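Long-range contacts in Ice-binding protein (Flavobacteriaceae bacterium, PDB 5UYT), which probably binds to ice crystals and acts as an antifreeze protein, using two ice-binding domains, each a right-handed beta-helix: residues T108-G113 against L137-L142; T242-T247 against N261-S266; T325-G330 against L354-I359. All blocks are in the same frame, centred on the assembly; numbering follows the deposited sequence.

Contact 1 (T108-G113 against L137-L142); sequences TLDGGG and LTNGAL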
loop_
_atom_site.group_PDB
_atom_site.type_symbol
_atom_site.label_atom_id
_atom_site.label_comp_id
_atom_site.label_asym_id
_atom_site.label_seq_id
_atom_site.Cartn_x
_atom_site.Cartn_y
_atom_site.Cartn_z
ATOM N N THR A 108 18.706 -16.529 -12.217
ATOM C CA THR A 108 17.455 -17.209 -11.842
ATOM C C THR A 108 17.658 -18.065 -10.596
ATOM O O THR A 108 18.601 -18.856 -10.519
ATOM C CB THR A 108 16.873 -18.046 -13.015
ATOM O OG1 THR A 108 16.622 -17.176 -14.122
ATOM C CG2 THR A 108 15.571 -18.753 -12.631
ATOM N N LEU A 109 16.773 -17.895 -9.612
ATOM C CA LEU A 109 16.797 -18.733 -8.414
ATOM C C LEU A 109 15.608 -19.687 -8.494
ATOM O O LEU A 109 14.432 -19.264 -8.498
ATOM C CB LEU A 109 16.774 -17.871 -7.134
ATOM C CG LEU A 109 17.764 -16.702 -7.110
ATOM C CD1 LEU A 109 17.690 -15.948 -5.792
ATOM C CD2 LEU A 109 19.205 -17.162 -7.388
ATOM N N ASP A 110 15.935 -20.973 -8.568
ATOM C CA ASP A 110 14.984 -22.035 -8.895
ATOM C C ASP A 110 14.727 -22.844 -7.634
ATOM O O ASP A 110 15.650 -23.441 -7.044
ATOM C CB ASP A 110 15.598 -22.870 -10.031
ATOM C CG ASP A 110 14.892 -24.205 -10.282
ATOM O OD1 ASP A 110 13.861 -24.557 -9.671
ATOM O OD2 ASP A 110 15.466 -24.967 -11.101
ATOM N N GLY A 111 13.474 -22.839 -7.201
ATOM C CA GLY A 111 13.113 -23.417 -5.915
ATOM C C GLY A 111 12.989 -24.934 -5.925
ATOM O O GLY A 111 12.705 -25.534 -4.890
ATOM N N GLY A 112 13.182 -25.549 -7.092
ATOM C CA GLY A 112 13.096 -27.004 -7.220
ATOM C C GLY A 112 11.745 -27.590 -6.835
ATOM O O GLY A 112 11.643 -28.778 -6.508
ATOM N N GLY A 113 10.706 -26.759 -6.867
ATOM C CA GLY A 113 9.366 -27.176 -6.484
ATOM C C GLY A 113 9.134 -27.190 -4.990
ATOM O O GLY A 113 8.148 -27.762 -4.516
ATOM N N LEU A 137 12.830 -15.230 -9.819
ATOM C CA LEU A 137 12.471 -16.387 -9.011
ATOM C C LEU A 137 11.596 -17.351 -9.811
ATOM O O LEU A 137 10.689 -16.934 -10.552
ATOM C CB LEU A 137 11.739 -15.976 -7.719
ATOM C CG LEU A 137 12.403 -14.893 -6.865
ATOM C CD1 LEU A 137 11.472 -14.484 -5.719
ATOM C CD2 LEU A 137 13.792 -15.324 -6.369
ATOM N N THR A 138 11.860 -18.648 -9.668
ATOM C CA THR A 138 11.016 -19.637 -10.344
ATOM C C THR A 138 10.774 -20.875 -9.498
ATOM O O THR A 138 11.520 -21.163 -8.545
ATOM C CB THR A 138 11.623 -20.139 -11.671
ATOM O OG1 THR A 138 12.883 -20.786 -11.408
ATOM C CG2 THR A 138 11.847 -19.022 -12.619
ATOM N N ASN A 139 9.719 -21.601 -9.868
ATOM C CA ASN A 139 9.578 -22.983 -9.449
ATOM C C ASN A 139 9.566 -23.063 -7.925
ATOM O O ASN A 139 10.232 -23.902 -7.312
ATOM C CB ASN A 139 10.721 -23.811 -10.086
ATOM C CG ASN A 139 10.450 -25.301 -10.062
ATOM O OD1 ASN A 139 9.291 -25.742 -10.064
ATOM N ND2 ASN A 139 11.524 -26.094 -10.050
ATOM N N GLY A 140 8.804 -22.161 -7.318
ATOM C CA GLY A 140 8.599 -22.196 -5.885
ATOM C C GLY A 140 9.457 -21.264 -5.050
ATOM O O GLY A 140 9.075 -20.979 -3.910
ATOM N N ALA A 141 10.590 -20.777 -5.589
ATOM C CA ALA A 141 11.489 -19.862 -4.838
ATOM C C ALA A 141 10.753 -18.595 -4.389
ATOM O O ALA A 141 10.071 -17.964 -5.197
ATOM C CB ALA A 141 12.712 -19.474 -5.679
ATOM N N LEU A 142 10.935 -18.218 -3.118
ATOM C CA LEU A 142 10.286 -17.050 -2.513
ATOM C C LEU A 142 11.345 -16.023 -2.136
ATOM O O LEU A 142 12.395 -16.390 -1.592
ATOM C CB LEU A 142 9.565 -17.471 -1.230
ATOM C CG LEU A 142 8.438 -18.490 -1.386
ATOM C CD1 LEU A 142 8.027 -18.951 0.005
ATOM C CD2 LEU A 142 7.266 -17.824 -2.136
#

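Contact 2 (T242-T247 against N261-S266); sequences TGDVGT and NGTIHS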
loop_
_atom_site.group_PDB
_atom_site.type_symbol
_atom_site.label_atom_id
_atom_site.label_comp_id
_atom_site.label_asym_id
_atom_site.label_seq_id
_atom_site.Cartn_x
_atom_site.Cartn_y
_atom_site.Cartn_z
ATOM N N THR A 242 -27.330 1.577 -9.083
ATOM C CA THR A 242 -27.885 0.382 -8.459
ATOM C C THR A 242 -27.816 0.645 -6.952
ATOM O O THR A 242 -26.732 0.918 -6.406
ATOM C CB THR A 242 -27.088 -0.875 -8.825
ATOM O OG1 THR A 242 -27.129 -1.020 -10.255
ATOM C CG2 THR A 242 -27.710 -2.120 -8.148
ATOM N N GLY A 243 -28.980 0.616 -6.332
ATOM C CA GLY A 243 -29.171 0.908 -4.899
ATOM C C GLY A 243 -30.039 2.143 -4.750
ATOM O O GLY A 243 -30.548 2.674 -5.749
ATOM N N ASP A 244 -30.247 2.576 -3.502
ATOM C CA ASP A 244 -31.202 3.682 -3.248
ATOM C C ASP A 244 -30.499 5.026 -3.258
ATOM O O ASP A 244 -29.282 5.091 -3.040
ATOM C CB ASP A 244 -31.896 3.512 -1.883
ATOM C CG ASP A 244 -33.040 2.481 -1.894
ATOM O OD1 ASP A 244 -33.100 1.597 -2.775
ATOM O OD2 ASP A 244 -33.874 2.499 -0.955
ATOM N N VAL A 245 -31.261 6.097 -3.491
ATOM C CA VAL A 245 -30.689 7.440 -3.430
ATOM C C VAL A 245 -31.639 8.293 -2.609
ATOM O O VAL A 245 -32.852 8.054 -2.619
ATOM C CB VAL A 245 -30.437 8.070 -4.833
ATOM C CG1 VAL A 245 -29.442 7.226 -5.642
ATOM C CG2 VAL A 245 -31.743 8.276 -5.621
ATOM N N GLY A 246 -31.117 9.275 -1.870
ATOM C CA GLY A 246 -32.037 10.208 -1.210
ATOM C C GLY A 246 -31.330 11.136 -0.239
ATOM O O GLY A 246 -30.116 10.999 -0.014
ATOM N N THR A 247 -32.080 12.116 0.263
ATOM C CA THR A 247 -31.606 12.933 1.374
ATOM C C THR A 247 -32.591 12.902 2.544
ATOM O O THR A 247 -33.817 12.796 2.350
ATOM C CB THR A 247 -31.301 14.385 0.957
ATOM O OG1 THR A 247 -30.844 15.079 2.109
ATOM C CG2 THR A 247 -32.547 15.100 0.389
ATOM N N ASN A 261 -31.858 1.058 -10.284
ATOM C CA ASN A 261 -32.212 -0.287 -9.836
ATOM C C ASN A 261 -32.228 -0.199 -8.311
ATOM O O ASN A 261 -31.244 -0.547 -7.636
ATOM C CB ASN A 261 -31.180 -1.325 -10.301
ATOM C CG ASN A 261 -31.523 -2.732 -9.821
ATOM O OD1 ASN A 261 -32.676 -3.014 -9.385
ATOM N ND2 ASN A 261 -30.526 -3.625 -9.838
ATOM N N GLY A 262 -33.355 0.269 -7.789
ATOM C CA GLY A 262 -33.406 0.729 -6.391
ATOM C C GLY A 262 -34.504 1.772 -6.263
ATOM O O GLY A 262 -35.275 1.983 -7.208
ATOM N N THR A 263 -34.607 2.389 -5.091
ATOM C CA THR A 263 -35.673 3.369 -4.848
ATOM C C THR A 263 -35.120 4.761 -4.734
ATOM O O THR A 263 -34.172 4.981 -3.961
ATOM C CB THR A 263 -36.426 3.020 -3.550
ATOM O OG1 THR A 263 -37.038 1.735 -3.725
ATOM C CG2 THR A 263 -37.542 4.062 -3.245
ATOM N N ILE A 264 -35.737 5.699 -5.465
ATOM C CA ILE A 264 -35.407 7.131 -5.262
ATOM C C ILE A 264 -36.331 7.644 -4.171
ATOM O O ILE A 264 -37.575 7.535 -4.310
ATOM C CB ILE A 264 -35.668 7.960 -6.539
ATOM C CG1 ILE A 264 -34.763 7.497 -7.695
ATOM C CG2 ILE A 264 -35.536 9.472 -6.277
ATOM C CD1 ILE A 264 -35.313 7.925 -9.073
ATOM N N HIS A 265 -35.761 8.179 -3.091
ATOM C CA HIS A 265 -36.551 8.777 -2.032
ATOM C C HIS A 265 -36.599 10.259 -2.354
ATOM O O HIS A 265 -35.631 10.990 -2.054
ATOM C CB HIS A 265 -35.918 8.478 -0.669
ATOM C CG HIS A 265 -35.763 7.008 -0.410
ATOM N ND1 HIS A 265 -36.622 6.304 0.413
ATOM C CD2 HIS A 265 -34.880 6.104 -0.905
ATOM C CE1 HIS A 265 -36.256 5.029 0.439
ATOM N NE2 HIS A 265 -35.206 4.880 -0.361
ATOM N N SER A 266 -37.688 10.704 -2.994
ATOM C CA SER A 266 -37.755 12.110 -3.507
ATOM C C SER A 266 -37.754 13.143 -2.381
ATOM O O SER A 266 -37.365 14.294 -2.567
ATOM C CB SER A 266 -39.024 12.333 -4.345
ATOM O OG SER A 266 -38.902 11.554 -5.523
HETATM O O HOH W 1 -35.115 -0.117 -2.846
HETATM O O HOH W 2 -34.887 12.888 -0.306
#

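Contact 3 (T325-G330 against L354-I359); sequences TLDAQG and LINGAI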
loop_
_atom_site.group_PDB
_atom_site.type_symbol
_atom_site.label_atom_id
_atom_site.label_comp_id
_atom_site.label_asym_id
_atom_site.label_seq_id
_atom_site.Cartn_x
_atom_site.Cartn_y
_atom_site.Cartn_z
ATOM N N THR A 325 -3.722 2.031 -5.536
ATOM C CA THR A 325 -4.077 0.621 -5.566
ATOM C C THR A 325 -4.141 0.062 -4.159
ATOM O O THR A 325 -3.300 0.421 -3.287
ATOM C CB THR A 325 -3.037 -0.158 -6.381
ATOM O OG1 THR A 325 -3.021 0.323 -7.733
ATOM C CG2 THR A 325 -3.333 -1.681 -6.353
ATOM N N LEU A 326 -5.169 -0.761 -3.925
ATOM C CA LEU A 326 -5.367 -1.441 -2.643
ATOM C C LEU A 326 -5.090 -2.926 -2.832
ATOM O O LEU A 326 -5.743 -3.589 -3.619
ATOM C CB LEU A 326 -6.793 -1.159 -2.110
ATOM C CG LEU A 326 -7.091 0.360 -2.085
ATOM C CD1 LEU A 326 -8.555 0.524 -1.664
ATOM C CD2 LEU A 326 -6.153 1.113 -1.104
ATOM N N ASP A 327 -4.100 -3.438 -2.085
ATOM C CA ASP A 327 -3.544 -4.767 -2.314
ATOM C C ASP A 327 -3.880 -5.589 -1.080
ATOM O O ASP A 327 -3.320 -5.355 0.008
ATOM C CB ASP A 327 -2.011 -4.611 -2.469
ATOM C CG ASP A 327 -1.262 -5.927 -2.586
ATOM O OD1 ASP A 327 -1.879 -7.012 -2.553
ATOM O OD2 ASP A 327 0.010 -5.855 -2.692
ATOM N N ALA A 328 -4.778 -6.561 -1.236
ATOM C CA ALA A 328 -5.180 -7.424 -0.123
ATOM C C ALA A 328 -4.221 -8.574 0.163
ATOM O O ALA A 328 -4.438 -9.316 1.105
ATOM C CB ALA A 328 -6.610 -7.953 -0.337
ATOM N N GLN A 329 -3.172 -8.712 -0.662
ATOM C CA GLN A 329 -2.159 -9.761 -0.474
ATOM C C GLN A 329 -2.755 -11.177 -0.361
ATOM O O GLN A 329 -2.234 -12.052 0.375
ATOM C CB GLN A 329 -1.230 -9.420 0.710
ATOM C CG GLN A 329 -0.655 -7.999 0.630
ATOM C CD GLN A 329 0.417 -7.672 1.695
ATOM O OE1 GLN A 329 1.458 -7.096 1.372
ATOM N NE2 GLN A 329 0.148 -7.982 2.945
ATOM N N GLY A 330 -3.803 -11.431 -1.132
ATOM C CA GLY A 330 -4.413 -12.764 -1.212
ATOM C C GLY A 330 -5.557 -13.012 -0.231
ATOM O O GLY A 330 -6.169 -14.078 -0.256
ATOM N N LEU A 354 -8.026 -2.333 -7.298
ATOM C CA LEU A 354 -7.983 -3.378 -6.280
ATOM C C LEU A 354 -7.222 -4.561 -6.856
ATOM O O LEU A 354 -7.488 -4.996 -8.011
ATOM C CB LEU A 354 -9.419 -3.802 -5.923
ATOM C CG LEU A 354 -10.337 -2.643 -5.493
ATOM C CD1 LEU A 354 -11.750 -3.126 -5.165
ATOM C CD2 LEU A 354 -9.806 -1.886 -4.292
ATOM N N ILE A 355 -6.276 -5.088 -6.080
ATOM C CA ILE A 355 -5.503 -6.247 -6.521
ATOM C C ILE A 355 -5.396 -7.313 -5.446
ATOM O O ILE A 355 -5.610 -7.044 -4.263
ATOM C CB ILE A 355 -4.075 -5.902 -7.041
ATOM C CG1 ILE A 355 -3.151 -5.403 -5.901
ATOM C CG2 ILE A 355 -4.148 -4.884 -8.173
ATOM C CD1 ILE A 355 -1.691 -5.246 -6.329
ATOM N N ASN A 356 -5.066 -8.528 -5.885
ATOM C CA ASN A 356 -4.729 -9.649 -4.992
ATOM C C ASN A 356 -5.865 -9.936 -3.990
ATOM O O ASN A 356 -5.623 -10.182 -2.810
ATOM C CB ASN A 356 -3.391 -9.402 -4.281
ATOM C CG ASN A 356 -2.227 -9.297 -5.267
ATOM O OD1 ASN A 356 -2.259 -9.926 -6.324
ATOM N ND2 ASN A 356 -1.206 -8.502 -4.928
ATOM N N GLY A 357 -7.098 -9.875 -4.506
ATOM C CA GLY A 357 -8.251 -10.307 -3.729
ATOM C C GLY A 357 -9.052 -9.196 -3.070
ATOM O O GLY A 357 -10.160 -9.475 -2.532
ATOM N N ALA A 358 -8.515 -7.960 -3.104
ATOM C CA ALA A 358 -9.195 -6.806 -2.469
ATOM C C ALA A 358 -10.553 -6.599 -3.173
ATOM O O ALA A 358 -10.657 -6.692 -4.423
ATOM C CB ALA A 358 -8.345 -5.536 -2.569
ATOM N N ILE A 359 -11.590 -6.373 -2.358
ATOM C CA ILE A 359 -12.959 -6.131 -2.884
ATOM C C ILE A 359 -13.543 -4.802 -2.366
ATOM O O ILE A 359 -13.224 -4.359 -1.246
ATOM C CB ILE A 359 -13.926 -7.322 -2.662
ATOM C CG1 ILE A 359 -14.106 -7.624 -1.159
ATOM C CG2 ILE A 359 -13.480 -8.539 -3.504
ATOM C CD1 ILE A 359 -15.113 -8.736 -0.804
#

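Contact 1 (T108-G113 against L137-L142)
D110 and N139 meet over the ends of two parallel strands. CG is anti to the backbone N in both D110 (chi1 167°) and N139 (chi1 -163°), which lays the two polar ends side by side. N139 ND2 donates to D110 OD1 at 2.8 Å, from the syn side of the carboxylate and almost within its own amide plane. The same oxygen takes G112 N at 2.8 Å from above the carboxylate plane, which makes an Asx turn. An alanine in place of D110 would probably leave N139 ND2 and G112 N without their shared acceptor and the N139 side chain free to turn.

The backbone pairing runs from T138 N to L109 O and from G111 N to T138 O, both 2.9 Å. T138 O also accepts A141 N, from the opposite face of its plane, in a type I' turn; G113 N, from the facing segment, bonds to N139 O within that turn.

L109 CD1 rests 4.0 Å from L137 CD2, while T108 CG2 meets T138 OG1 and CG2, crossing that side chain at about a right angle. Strand 106-110 is the middle of three, between 88-90 and 134-138, and F119 and F121 of strand 119-123 touch L109.

Contact 2 (T242-T247 against N261-S266)
D244 and H265 are brought together by similar first torsions: CG is anti to the carbonyl carbon in both, with chi1 -79° in D244 and -57° in H265. The imidazole thereby leans back along the strand toward the carboxylate. H265 NE2 donates to D244 OD2 at 2.8 Å, almost straight at 177°; the acceptor lies in the ring plane, whereas the ring nitrogen stands above the carboxylate plane. The other carboxylate oxygen, D244 OD1, receives T263 N at 2.9 Å, also from above that plane. Water 1 donates to D244 OD1 and is hydrogen-bonded to T263 OG1, so both oxygens of the buried acid are engaged. T263 CG2 lies over one face of the H265 ring, displaced toward its rim. Outside the pair, H265 ND1 bonds to D269 and the ring meets that of Y224; the two flanking carboxylates would probably favour a protonated imidazole.

The segments are parallel neighbours on successive turns of the right-handed beta-helix, running in register from T242 beside N261 to G246 beside H265. G243 N bonds to N261 O at 2.9 Å, V245 N to T263 O at 3.2 Å, and H265 N to V245 O at 2.9 Å. Between the first two bonds the D244 side chain takes T263 N, and G243 O is buried without a polar partner. A CB on G262 would run into G243 O. Where the strands part, water 2 accepts from T247 N and donates to H265 O.

On the opposite side from H265, V245 CG2 packs alongside I264 CG1 at 3.7 Å. F255 touches both side chains, and I226 of strand 224-228 touches V245.

Contact 3 (T325-G330 against L354-I359)
D327 OD1 is gripped from opposite faces of its carboxylate plane, by N356 ND2 and by Q329 N, each at 2.9 Å. The first bond ties the two segments together; the second closes an Asx turn within 325-330. N356 places its CG anti to the carbonyl carbon (chi1 -62°), and its amide plane stands 59° from the carboxylate, with D327 OD1 close to that amide plane.

I355 O likewise has two donors on opposite faces: A328 N across the contact at 3.2 Å, and A358 N at the close of a type I' turn. I355 N bonds to L326 O at 2.9 Å, and G330 N reaches N356 O at 2.8 Å.

A328 CB packs against the turn, 3.7 Å from A358 CB, and F336 of strand 336-340 touches both alanines. L326 and L354 lie side by side, pointing the same way, with CD1 of L326 3.8 Å from CD2 of L354. On the other face of this parallel pair, I355 CG1 presses against D327 CB at 3.7 Å.

Two oxygens with paired donors thus fix the bends where both segments leave the sheet, so polar bonds hold the corner of the beta-helix while small methyls and leucines fill its inner side.

The contacts follow one another along the chain in the order 1, 2, 3, and none touches another. Contact 1 belongs to the first ice-binding-like domain, contacts 2 and 3 to the second. Contacts 1 and 3 appear to occupy equivalent places: each joins the second and third strands of a three-stranded parallel sheet, 88-90, 106-110 and 134-138 in one, 305-307, 323-327 and 351-355 in the other. Their centres are about 24 Å apart. Contact 2 lies about 29 Å from contact 3 and 53 Å from contact 1, between centres, toward the far end of the second beta-helix. The repeated corner is consistent with two related solenoid domains in one antifreeze protein.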